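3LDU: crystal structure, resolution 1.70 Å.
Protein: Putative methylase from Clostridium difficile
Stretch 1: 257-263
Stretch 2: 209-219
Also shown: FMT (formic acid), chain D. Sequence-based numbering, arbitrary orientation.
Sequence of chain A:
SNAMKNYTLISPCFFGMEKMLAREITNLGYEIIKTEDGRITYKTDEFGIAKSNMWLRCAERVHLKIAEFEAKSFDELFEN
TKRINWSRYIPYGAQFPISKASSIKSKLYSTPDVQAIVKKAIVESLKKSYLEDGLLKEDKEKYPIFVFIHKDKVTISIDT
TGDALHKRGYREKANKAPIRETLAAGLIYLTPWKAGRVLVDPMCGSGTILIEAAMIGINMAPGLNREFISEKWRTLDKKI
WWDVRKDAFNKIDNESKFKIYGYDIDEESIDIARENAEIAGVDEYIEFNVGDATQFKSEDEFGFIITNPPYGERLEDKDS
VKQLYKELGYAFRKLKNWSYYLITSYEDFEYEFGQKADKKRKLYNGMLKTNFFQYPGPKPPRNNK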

# COMPACT_ATOMS: atom_id res chain seq x y z
N LYS A 257 -23.02 11.23 -5.18
CA LYS A 257 -23.58 10.82 -3.91
C LYS A 257 -23.80 9.32 -3.90
O LYS A 257 -24.41 8.76 -4.82
CB LYS A 257 -24.88 11.56 -3.62
CG LYS A 257 -24.74 13.07 -3.48
CD LYS A 257 -26.09 13.71 -3.17
CE LYS A 257 -25.99 15.22 -3.06
NZ LYS A 257 -27.33 15.83 -2.78
N PHE A 258 -23.28 8.66 -2.87
CA PHE A 258 -23.52 7.25 -2.68
C PHE A 258 -23.30 6.93 -1.21
O PHE A 258 -22.78 7.75 -0.46
CB PHE A 258 -22.60 6.39 -3.56
CG PHE A 258 -21.13 6.59 -3.30
CD1 PHE A 258 -20.44 5.76 -2.43
CD2 PHE A 258 -20.42 7.61 -3.93
CE1 PHE A 258 -19.08 5.95 -2.18
CE2 PHE A 258 -19.07 7.80 -3.70
CZ PHE A 258 -18.39 6.97 -2.82
N LYS A 259 -23.72 5.73 -0.81
CA LYS A 259 -23.57 5.29 0.56
C LYS A 259 -23.10 3.84 0.54
O LYS A 259 -23.61 3.03 -0.23
CB LYS A 259 -24.90 5.37 1.30
CG LYS A 259 -24.81 5.80 2.75
CD LYS A 259 -24.84 7.32 2.86
CE LYS A 259 -25.31 7.78 4.23
NZ LYS A 259 -25.14 9.25 4.38
N ILE A 260 -22.13 3.52 1.39
CA ILE A 260 -21.74 2.14 1.62
C ILE A 260 -21.83 1.89 3.13
O ILE A 260 -21.91 2.86 3.91
CB ILE A 260 -20.34 1.83 1.04
CG1 ILE A 260 -19.27 2.67 1.74
CG2 ILE A 260 -20.33 2.12 -0.44
CD1 ILE A 260 -17.88 2.57 1.11
N TYR A 261 -21.87 0.62 3.54
CA TYR A 261 -22.28 0.29 4.90
C TYR A 261 -21.33 -0.65 5.60
O TYR A 261 -20.87 -1.62 5.01
CB TYR A 261 -23.66 -0.38 4.86
CG TYR A 261 -24.72 0.53 4.31
CD1 TYR A 261 -25.54 1.25 5.17
CD2 TYR A 261 -24.89 0.68 2.94
CE1 TYR A 261 -26.52 2.10 4.67
CE2 TYR A 261 -25.87 1.52 2.44
CZ TYR A 261 -26.68 2.23 3.30
OH TYR A 261 -27.64 3.07 2.80
N GLY A 262 -21.08 -0.39 6.88
CA GLY A 262 -20.29 -1.30 7.69
C GLY A 262 -21.07 -1.73 8.92
O GLY A 262 -21.83 -0.93 9.49
N TYR A 263 -20.91 -2.99 9.32
CA TYR A 263 -21.44 -3.49 10.59
C TYR A 263 -20.34 -4.20 11.36
O TYR A 263 -19.44 -4.79 10.76
CB TYR A 263 -22.60 -4.47 10.36
CG TYR A 263 -23.72 -3.85 9.57
CD1 TYR A 263 -24.69 -3.09 10.21
CD2 TYR A 263 -23.79 -4.00 8.19
CE1 TYR A 263 -25.70 -2.50 9.49
CE2 TYR A 263 -24.80 -3.42 7.47
CZ TYR A 263 -25.76 -2.67 8.13
OH TYR A 263 -26.77 -2.08 7.42
C FMT D . -26.16 3.75 -2.60
O1 FMT D . -26.42 2.57 -2.87
O2 FMT D . -25.08 4.28 -2.85
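Stretch 2, residues 209-219: ILIEAAMIGIN

The packing of an α-helix against a β-strand that runs the opposite way is a recurrent motif of α/β proteins, and this pair of segments is a compact example of it. At the apolar centre lies Ile 260, the first residue of the strand. Its chi1 is p, and a t chi2 extends the outer part of the chain, which carries CD1 onto the helix. There Ile 260 CD1 lies 3.8 Å from Leu 210 CD2, 4.1 Å from Ala 213 CB and 4.2 Å from Ala 214 CB. Beside these two short alanine side chains the methyl also comes near the backbone, with Ile 260 CD1 3.5 Å from Leu 210 O and 3.9 Å from Ala 214 N.

Around this centre the axes of helix and strand are nearly antiparallel. Residues 209-217 are helical, with phi/psi close to -60/-45 and i to i+4 hydrogen bonds such as Ala 214 N to Leu 210 O at 2.8 Å; residues 260-263 are extended. The two axes make an angle of 173° between their N-to-C directions and approach to 9.2 Å. In keeping with this direction, Gly 262 has Leu 210, early in the helical segment, as its neighbour (CA to CA 7.2 Å), while Phe 258, before the strand, has Gly 217 at the other end (CA to CA 8.6 Å).

Each of these pairings places a glycine where a side chain would not fit. Leu 210, with chi1 m and chi2 t, brings CD1 to 3.3 Å from Gly 262 CA, and an ideal CB on that glycine would be 2.7 Å from Leu 210 CD1. At Gly 217 the relation is reversed: the ring of Phe 258 reaches the helix, its CZ 3.9 Å from Gly 217 CA, and an ideal CB on Gly 217 would fall 2.7 Å from Phe 258 CZ. The ring also packs on the residue that first leaves helical phi/psi, Ile 218, with Phe 258 CE2 3.6 Å from Ile 218 CG2.

Farther out, apolar groups meet backbone carbonyls. Leu 210 CD1 is 3.4 Å from Tyr 261 O, and Ala 214 O lies at the edge of the Phe 258 ring, 4.0 Å from Phe 258 CZ. No hydrogen bond joins the two segments; the contact, 313 Å² with both sides summed, is made by apolar side chains and by carbon atoms lying near backbone atoms. Strand alternation turns Tyr 261 and Tyr 263 away from the helix. Outside the contact, Lys 259, which does not touch the helix, donates from N a 2.8 Å hydrogen bond to O2 of a formic acid molecule, probably from the crystallisation liquor.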

# COMPACT_ATOMS: atom_id res chain seq x y z
N ILE A 209 -11.51 -1.03 5.15
CA ILE A 209 -11.93 -1.44 3.82
C ILE A 209 -12.90 -0.43 3.23
O ILE A 209 -12.78 -0.05 2.07
CB ILE A 209 -12.53 -2.86 3.85
CG1 ILE A 209 -11.40 -3.87 4.08
CG2 ILE A 209 -13.27 -3.17 2.55
CD1 ILE A 209 -11.88 -5.30 4.20
N LEU A 210 -13.88 0.00 4.03
CA LEU A 210 -14.88 0.95 3.55
C LEU A 210 -14.32 2.36 3.33
O LEU A 210 -14.68 3.02 2.36
CB LEU A 210 -16.06 1.02 4.50
CG LEU A 210 -16.83 -0.29 4.56
CD1 LEU A 210 -17.89 -0.23 5.67
CD2 LEU A 210 -17.43 -0.56 3.21
N ILE A 211 -13.46 2.81 4.23
CA ILE A 211 -12.78 4.09 4.00
C ILE A 211 -11.99 4.07 2.69
O ILE A 211 -12.09 5.00 1.88
CB ILE A 211 -11.91 4.48 5.22
CG1 ILE A 211 -12.81 4.74 6.43
CG2 ILE A 211 -11.05 5.72 4.92
CD1 ILE A 211 -12.10 4.76 7.78
N GLU A 212 -11.22 3.01 2.45
CA GLU A 212 -10.51 2.91 1.18
C GLU A 212 -11.44 2.89 -0.02
O GLU A 212 -11.16 3.53 -1.04
CB GLU A 212 -9.54 1.73 1.16
CG GLU A 212 -8.44 1.85 2.18
CD GLU A 212 -7.40 2.92 1.80
OE1 GLU A 212 -7.03 3.01 0.61
OE2 GLU A 212 -6.97 3.65 2.69
N ALA A 213 -12.56 2.17 0.11
CA ALA A 213 -13.51 2.12 -0.99
C ALA A 213 -14.15 3.49 -1.24
O ALA A 213 -14.32 3.89 -2.39
CB ALA A 213 -14.58 1.04 -0.76
N ALA A 214 -14.53 4.18 -0.17
CA ALA A 214 -15.12 5.51 -0.31
C ALA A 214 -14.12 6.44 -1.02
O ALA A 214 -14.50 7.20 -1.91
CB ALA A 214 -15.51 6.09 1.05
N MSE A 215 -12.85 6.40 -0.63
CA MSE A 215 -11.86 7.30 -1.26
C MSE A 215 -11.67 7.00 -2.74
O MSE A 215 -11.56 7.90 -3.57
CB MSE A 215 -10.54 7.30 -0.50
CG MSE A 215 -10.68 7.84 0.92
SE MSE A 215 -8.92 7.64 1.76
CE MSE A 215 -7.95 8.85 0.62
N ILE A 216 -11.66 5.72 -3.09
CA ILE A 216 -11.65 5.32 -4.49
C ILE A 216 -12.89 5.87 -5.21
O ILE A 216 -12.78 6.45 -6.28
CB ILE A 216 -11.55 3.78 -4.63
CG1 ILE A 216 -10.16 3.32 -4.19
CG2 ILE A 216 -11.83 3.34 -6.06
CD1 ILE A 216 -10.07 1.83 -3.94
N GLY A 217 -14.06 5.69 -4.59
CA GLY A 217 -15.31 6.15 -5.15
C GLY A 217 -15.44 7.64 -5.46
O GLY A 217 -16.07 8.01 -6.44
N ILE A 218 -14.87 8.49 -4.61
CA ILE A 218 -14.91 9.93 -4.87
C ILE A 218 -13.60 10.43 -5.49
O ILE A 218 -13.40 11.63 -5.63
CB ILE A 218 -15.25 10.75 -3.61
CG1 ILE A 218 -14.21 10.54 -2.51
CG2 ILE A 218 -16.65 10.39 -3.12
CD1 ILE A 218 -14.36 11.51 -1.35
N ASN A 219 -12.72 9.50 -5.86
CA ASN A 219 -11.42 9.84 -6.46
C ASN A 219 -10.59 10.77 -5.56
O ASN A 219 -9.98 11.73 -6.03
CB ASN A 219 -11.60 10.46 -7.85
CG ASN A 219 -10.34 10.37 -8.70
OD1 ASN A 219 -9.58 9.41 -8.62
ND2 ASN A 219 -10.11 11.39 -9.52